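Local coordinates for beta-fructofuranosidase (Arthrobacter, PDB 3WPU), which belongs to the levansucrase/invertase family of carbohydrate-active proteins, whose members are built on a five-bladed beta-propeller, at residues K27-R30 with A31-R34; L80-E83 with D84-Y88; T275-E278 with A279-G282. All blocks are in the same frame, centred on the assembly; numbering follows the deposited sequence.

Interaction 1 of 3, residues K27-R30 with A31-R34; sequences KWTR and ADAR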
loop_
_atom_site.group_PDB
_atom_site.type_symbol
_atom_site.label_atom_id
_atom_site.label_comp_id
_atom_site.label_asym_id
_atom_site.label_seq_id
_atom_site.Cartn_x
_atom_site.Cartn_y
_atom_site.Cartn_z
ATOM N N LYS A 27 6.670 -18.687 -3.549
ATOM C CA LYS A 27 6.661 -18.247 -4.951
ATOM C C LYS A 27 5.252 -18.017 -5.435
ATOM O O LYS A 27 4.360 -18.864 -5.260
ATOM C CB LYS A 27 7.334 -19.300 -5.831
ATOM C CG LYS A 27 8.800 -19.527 -5.487
ATOM C CD LYS A 27 9.423 -20.529 -6.425
ATOM C CE LYS A 27 10.870 -20.790 -6.085
ATOM N NZ LYS A 27 10.964 -21.647 -4.881
ATOM N N TRP A 28 5.039 -16.859 -6.073
ATOM C CA TRP A 28 3.861 -16.638 -6.898
ATOM C C TRP A 28 4.281 -17.131 -8.269
ATOM O O TRP A 28 5.101 -16.491 -8.921
ATOM C CB TRP A 28 3.501 -15.158 -6.938
ATOM C CG TRP A 28 2.266 -14.825 -7.698
ATOM C CD1 TRP A 28 1.224 -15.658 -7.980
ATOM C CD2 TRP A 28 1.907 -13.541 -8.250
ATOM N NE1 TRP A 28 0.265 -14.989 -8.703
ATOM C CE2 TRP A 28 0.640 -13.680 -8.823
ATOM C CE3 TRP A 28 2.509 -12.279 -8.237
ATOM C CZ2 TRP A 28 -0.007 -12.625 -9.456
ATOM C CZ3 TRP A 28 1.872 -11.244 -8.899
ATOM C CH2 TRP A 28 0.621 -11.419 -9.446
ATOM N N THR A 29 3.812 -18.317 -8.648
ATOM C CA THR A 29 4.439 -19.025 -9.768
ATOM C C THR A 29 3.818 -18.616 -11.091
ATOM O O THR A 29 2.758 -18.022 -11.116
ATOM C CB THR A 29 4.303 -20.546 -9.650
ATOM O OG1 THR A 29 2.928 -20.921 -9.809
ATOM C CG2 THR A 29 4.806 -21.042 -8.287
ATOM N N ARG A 30 4.446 -19.012 -12.202
ATOM C CA ARG A 30 3.844 -18.787 -13.525
ATOM C C ARG A 30 2.538 -19.578 -13.676
ATOM O O ARG A 30 1.583 -19.076 -14.234
ATOM C CB ARG A 30 4.838 -19.128 -14.634
ATOM C CG ARG A 30 5.977 -18.128 -14.715
ATOM C CD ARG A 30 6.912 -18.370 -15.896
ATOM N NE ARG A 30 6.286 -18.334 -17.217
ATOM C CZ ARG A 30 6.132 -17.243 -17.960
ATOM N NH1 ARG A 30 6.513 -16.054 -17.510
ATOM N NH2 ARG A 30 5.576 -17.338 -19.158
ATOM N N ALA A 31 2.485 -20.795 -13.132
ATOM C CA ALA A 31 1.281 -21.604 -13.152
ATOM C C ALA A 31 0.153 -20.881 -12.410
ATOM O O ALA A 31 -0.988 -20.838 -12.890
ATOM C CB ALA A 31 1.556 -22.967 -12.520
ATOM N N ASP A 32 0.485 -20.289 -11.266
ATOM C CA ASP A 32 -0.476 -19.504 -10.458
ATOM C C ASP A 32 -0.966 -18.310 -11.300
ATOM O O ASP A 32 -2.160 -18.100 -11.472
ATOM C CB ASP A 32 0.187 -18.997 -9.154
ATOM C CG ASP A 32 0.494 -20.115 -8.134
ATOM O OD1 ASP A 32 -0.110 -21.208 -8.200
ATOM O OD2 ASP A 32 1.324 -19.838 -7.232
ATOM N N ALA A 33 -0.023 -17.546 -11.822
ATOM C CA ALA A 33 -0.353 -16.331 -12.539
ATOM C C ALA A 33 -1.168 -16.622 -13.797
ATOM O O ALA A 33 -1.984 -15.778 -14.231
ATOM C CB ALA A 33 0.927 -15.545 -12.856
ATOM N N ARG A 34 -1.009 -17.803 -14.384
ATOM C CA ARG A 34 -1.782 -18.136 -15.595
ATOM C C ARG A 34 -3.253 -18.389 -15.301
ATOM O O ARG A 34 -4.090 -18.338 -16.192
ATOM C CB ARG A 34 -1.133 -19.274 -16.402
ATOM C CG ARG A 34 0.151 -18.826 -17.075
ATOM C CD ARG A 34 0.900 -19.942 -17.790
ATOM N NE ARG A 34 0.141 -20.533 -18.894
ATOM C CZ ARG A 34 0.452 -21.680 -19.508
ATOM N NH1 ARG A 34 1.493 -22.413 -19.118
ATOM N NH2 ARG A 34 -0.322 -22.123 -20.501
#
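Asp32 reaches back over Thr29, the residue at the helix N-cap, with the edge of Trp28 beside its CB. Asp32 CB lies 3.7 Å from Trp28 CD1, near the plane of the indole. The carboxylate plane is turned by just 24° from that of the ring. Asp32 CG then passes 3.1 Å from Thr29 OG1. Of the two oxygens, Asp32 OD2 accepts from Thr29 N at 3.2 Å along an almost straight N-H line (174°), although the donor stands above the carboxylate plane. In return Thr29 OG1 accepts from Asp32 N at 2.9 Å. The two reciprocal bonds make a capping box at the start of helix 30-38. Thr29 can close it because its chi1 of 68° sets OG1 between its own N and C, facing Asp32 N. Outside the box, His13 NE2 bonds to Asp32 OD2, while Thr11 serves Asp32 OD1 through its N and Thr29 OG1 through its hydroxyl.

Backbone bonds carry the helix onward, from Ala33 N to Thr29 O (2.9 Å) and from Arg34 N to Arg30 O (2.9 Å). Trp28, its NE1 held by Ser389 O, packs beside this first turn: Ala33 CB sits 4.0 Å above one face of its ring plane, displaced toward the rim. Arg34 runs past Arg30 O, with Arg34 CG 3.2 Å from that oxygen, before NH1 bonds to Tyr283 OH.

Interaction 2 of 3, residues L80-E83 with D84-Y88; sequences LTDE and DANQY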
loop_
_atom_site.group_PDB
_atom_site.type_symbol
_atom_site.label_atom_id
_atom_site.label_comp_id
_atom_site.label_asym_id
_atom_site.label_seq_id
_atom_site.Cartn_x
_atom_site.Cartn_y
_atom_site.Cartn_z
ATOM N N LEU A 80 -2.656 6.849 9.978
ATOM C CA LEU A 80 -1.864 6.680 11.175
ATOM C C LEU A 80 -2.291 5.359 11.815
ATOM O O LEU A 80 -3.494 5.132 12.027
ATOM C CB LEU A 80 -2.160 7.840 12.102
ATOM C CG LEU A 80 -1.262 8.127 13.264
ATOM C CD1 LEU A 80 0.202 8.060 12.826
ATOM C CD2 LEU A 80 -1.643 9.521 13.779
ATOM N N THR A 81 -1.325 4.491 12.126
ATOM C CA THR A 81 -1.635 3.152 12.572
ATOM C C THR A 81 -0.929 2.779 13.847
ATOM O O THR A 81 0.043 3.404 14.230
ATOM C CB THR A 81 -1.272 2.106 11.501
ATOM O OG1 THR A 81 0.105 2.243 11.106
ATOM C CG2 THR A 81 -2.145 2.295 10.270
ATOM N N ASP A 82 -1.444 1.731 14.467
ATOM C CA ASP A 82 -0.717 1.050 15.541
ATOM C C ASP A 82 -0.139 -0.265 15.038
ATOM O O ASP A 82 -0.100 -0.532 13.842
ATOM C CB ASP A 82 -1.619 0.901 16.772
ATOM C CG ASP A 82 -2.808 -0.014 16.539
ATOM O OD1 ASP A 82 -2.816 -0.773 15.547
ATOM O OD2 ASP A 82 -3.754 -0.006 17.383
ATOM N N GLU A 83 0.334 -1.106 15.954
ATOM C CA GLU A 83 0.991 -2.343 15.563
ATOM C C GLU A 83 0.050 -3.402 14.991
ATOM O O GLU A 83 0.503 -4.408 14.447
ATOM C CB GLU A 83 1.760 -2.919 16.753
ATOM C CG GLU A 83 0.888 -3.539 17.824
ATOM C CD GLU A 83 0.330 -2.557 18.846
ATOM O OE1 GLU A 83 0.327 -1.327 18.612
ATOM O OE2 GLU A 83 -0.122 -3.040 19.907
ATOM N N ASP A 84 -1.260 -3.166 15.134
ATOM C CA ASP A 84 -2.307 -4.063 14.644
ATOM C C ASP A 84 -2.982 -3.489 13.411
ATOM O O ASP A 84 -3.997 -4.020 12.954
ATOM C CB ASP A 84 -3.394 -4.232 15.685
ATOM C CG ASP A 84 -2.918 -4.921 16.943
ATOM O OD1 ASP A 84 -1.876 -5.593 16.916
ATOM O OD2 ASP A 84 -3.628 -4.771 17.967
ATOM N N ALA A 85 -2.424 -2.388 12.928
ATOM C CA ALA A 85 -2.932 -1.650 11.735
ATOM C C ALA A 85 -4.304 -0.989 11.950
ATOM O O ALA A 85 -4.958 -0.529 10.997
ATOM C CB ALA A 85 -2.904 -2.535 10.486
ATOM N N ASN A 86 -4.724 -0.842 13.208
ATOM C CA ASN A 86 -5.854 0.017 13.500
ATOM C C ASN A 86 -5.493 1.425 13.069
ATOM O O ASN A 86 -4.307 1.793 13.097
ATOM C CB ASN A 86 -6.163 0.034 14.989
ATOM C CG ASN A 86 -6.649 -1.289 15.486
ATOM O OD1 ASN A 86 -7.580 -1.851 14.931
ATOM N ND2 ASN A 86 -6.008 -1.813 16.544
ATOM N N GLN A 87 -6.506 2.171 12.635
ATOM C CA GLN A 87 -6.345 3.510 12.097
ATOM C C GLN A 87 -6.833 4.561 13.085
ATOM O O GLN A 87 -7.904 4.415 13.691
ATOM C CB GLN A 87 -7.051 3.616 10.736
ATOM C CG GLN A 87 -6.508 2.556 9.782
ATOM C CD GLN A 87 -7.039 2.568 8.369
ATOM O OE1 GLN A 87 -6.527 1.821 7.512
ATOM N NE2 GLN A 87 -8.016 3.406 8.092
ATOM N N TYR A 88 -6.041 5.626 13.232
ATOM C CA TYR A 88 -6.213 6.583 14.318
ATOM C C TYR A 88 -6.598 8.022 13.980
ATOM O O TYR A 88 -6.124 8.617 13.007
ATOM C CB TYR A 88 -4.933 6.648 15.126
ATOM C CG TYR A 88 -4.767 5.488 16.059
ATOM C CD1 TYR A 88 -4.394 4.243 15.579
ATOM C CD2 TYR A 88 -4.984 5.636 17.425
ATOM C CE1 TYR A 88 -4.253 3.167 16.421
ATOM C CE2 TYR A 88 -4.845 4.556 18.285
ATOM C CZ TYR A 88 -4.495 3.318 17.772
ATOM O OH TYR A 88 -4.328 2.231 18.601
HETATM O O HOH W 1 -5.415 7.875 10.311
#
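Asp82 meets Asp84, Asn86 and Tyr88 through its carboxylate, and this is the tight part of a beta hairpin joining the end of strand 72-81 to strand 88-90. The reversal fits the 3:5 class, a type I turn from Asp82 to Ala85 followed by a G1 bulge. The evidence is the pair of bonds at Asp82: its O accepts from Ala85 N (3.1 Å), its N donates to Asn86 O (3.2 Å), and Ala85 has the required positive phi. Next to the turn along the strands the pairing is short, a single bridge at Thr81 and Gln87, which form a non-hydrogen-bonded pair, followed by a bond from Tyr88 N to Leu80 O.

With chi1 at 66°, the Asp82 carboxylate folds over the turn and four donors grip it. Asp82 OD1 takes Asp84 N (2.9 Å), which makes an Asx turn, and Asn86 N (3.0 Å); the two arrive from opposite faces of the carboxylate plane. Asp82 OD2 receives Asn86 ND2 at 3.0 Å on its syn lone pair, with the acceptor lying in the amide plane. The other end of that amide is held by Asn487. On the anti side, somewhat out of the carboxylate plane, Tyr88 OH donates to Asp82 OD2 at 2.6 Å; the ring stands 70° from the carboxylate and presents its edge to Asp82. Four donors around one group would probably favour its charged form.

The outer corner is looser. Glu83 and Asp84 run side by side in the same direction, their carboxylate planes 50° apart and Glu83 OE2 4.3 Å from Asp84 OD1. This like-charge proximity is probably eased by solvent, since Asp84 is exposed. At the opposite end of the hairpin, a water accepts from Leu80 N at 3.0 Å and donates to Tyr88 O.

Interaction 3 of 3, residues T275-E278 with A279-G282; sequences TCNE and ADLG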
loop_
_atom_site.group_PDB
_atom_site.type_symbol
_atom_site.label_atom_id
_atom_site.label_comp_id
_atom_site.label_asym_id
_atom_site.label_seq_id
_atom_site.Cartn_x
_atom_site.Cartn_y
_atom_site.Cartn_z
ATOM N N THR A 275 18.045 -16.120 -13.702
ATOM C CA THR A 275 17.345 -17.248 -14.269
ATOM C C THR A 275 16.187 -17.668 -13.380
ATOM O O THR A 275 16.139 -17.347 -12.188
ATOM C CB THR A 275 18.272 -18.451 -14.420
ATOM O OG1 THR A 275 18.786 -18.795 -13.135
ATOM C CG2 THR A 275 19.407 -18.141 -15.386
ATOM N N CYS A 276 15.260 -18.394 -13.985
ATOM C CA CYS A 276 14.170 -18.990 -13.250
ATOM C C CYS A 276 14.393 -20.493 -13.185
ATOM O O CYS A 276 15.178 -21.046 -13.950
ATOM C CB CYS A 276 12.836 -18.565 -13.853
ATOM S SG CYS A 276 12.547 -16.804 -13.495
ATOM N N ASN A 277 13.772 -21.142 -12.216
ATOM C CA ASN A 277 13.874 -22.585 -12.085
ATOM C C ASN A 277 12.493 -23.229 -12.112
ATOM O O ASN A 277 11.487 -22.536 -12.301
ATOM C CB ASN A 277 14.659 -22.947 -10.822
ATOM C CG ASN A 277 13.978 -22.502 -9.545
ATOM O OD1 ASN A 277 12.753 -22.345 -9.478
ATOM N ND2 ASN A 277 14.777 -22.291 -8.510
ATOM N N GLU A 278 12.436 -24.548 -11.939
ATOM C CA GLU A 278 11.161 -25.269 -12.012
ATOM C C GLU A 278 10.148 -24.766 -10.990
ATOM O O GLU A 278 8.955 -24.722 -11.275
ATOM C CB GLU A 278 11.366 -26.782 -11.811
ATOM C CG GLU A 278 11.892 -27.467 -13.056
ATOM C CD GLU A 278 12.053 -28.970 -12.883
ATOM O OE1 GLU A 278 12.630 -29.597 -13.793
ATOM O OE2 GLU A 278 11.620 -29.521 -11.845
ATOM N N ALA A 279 10.625 -24.402 -9.806
ATOM C CA ALA A 279 9.739 -23.946 -8.738
ATOM C C ALA A 279 9.106 -22.582 -9.049
ATOM O O ALA A 279 7.966 -22.352 -8.682
ATOM C CB ALA A 279 10.474 -23.915 -7.410
ATOM N N ASP A 280 9.845 -21.711 -9.719
ATOM C CA ASP A 280 9.290 -20.433 -10.193
ATOM C C ASP A 280 8.191 -20.680 -11.231
ATOM O O ASP A 280 7.157 -19.993 -11.230
ATOM C CB ASP A 280 10.349 -19.561 -10.857
ATOM C CG ASP A 280 11.482 -19.174 -9.936
ATOM O OD1 ASP A 280 11.255 -18.772 -8.775
ATOM O OD2 ASP A 280 12.619 -19.251 -10.421
ATOM N N LEU A 281 8.403 -21.661 -12.103
ATOM C CA LEU A 281 7.380 -22.014 -13.103
ATOM C C LEU A 281 6.153 -22.640 -12.430
ATOM O O LEU A 281 5.014 -22.254 -12.700
ATOM C CB LEU A 281 7.958 -22.915 -14.194
ATOM C CG LEU A 281 8.573 -22.180 -15.373
ATOM C CD1 LEU A 281 9.673 -21.222 -14.965
ATOM C CD2 LEU A 281 9.087 -23.230 -16.355
ATOM N N GLY A 282 6.401 -23.555 -11.491
ATOM C CA GLY A 282 5.373 -24.051 -10.582
ATOM C C GLY A 282 4.357 -25.048 -11.135
ATOM O O GLY A 282 3.338 -25.290 -10.501
HETATM O O HOH W 2 14.761 -17.800 -9.837
#
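Two bonds between side chain and backbone tie Asn277 to Asp280. Asn277 OD1 accepts from Asp280 N at 3.0 Å, and the donor sits nearly in line with the amide C=O (171°). A chi1 of 64° swings the Asn277 amide round to the helix start and brings OD1 to that N-H. Asp280 OD2 accepts from Asn277 N at 2.9 Å, met on its anti side and somewhat out of the carboxylate plane. The two side chains cross at about a right angle, yet the amide and carboxylate planes are only 10° apart.

Being reciprocal, these bonds define a capping box, with Asn277 as N-cap of the short helix 278-281. The backbone bonds are few: Leu281 N to Asn277 O (3.2 Å) and Gly282 N to Glu278 O (2.8 Å). The helix ends after a single turn, and Gly282 is the first residue to leave helical geometry, with a positive phi.

One water extends the cap toward the preceding loop, donating both to Thr275 O (2.8 Å) and to Asp280 OD2 (2.7 Å). That oxygen therefore holds a backbone amide and a water together.

Apolar packing is slight. Cys276 CB comes within 4.3 Å of Leu281 CD1, and Leu281 packs further against Val293 and Val296 of helix 293-297. The covalent link is a disulfide from Cys276 to Cys332, which fastens the loop leading into the cap.

Interactions 1 and 3 are neighbours, their centres 9 Å apart, and each holds a capping box at a helix start. The end of helix 278-281 faces the beginning of helix 30-38: Arg30 N lies 3.0 Å from Asp280 O and Ala31 N 3.0 Å from Leu281 O, both probable hydrogen bonds, which would give first-turn amides of one helix carbonyl partners from the other. Thr11 OG1 adds a link, bonding to Thr29 OG1 and to Gly282 O. Interaction 2, a hairpin, lies on the opposite side of the chain's centre, 32 Å from interaction 1 and 37 Å from interaction 3 between centres, and touches neither.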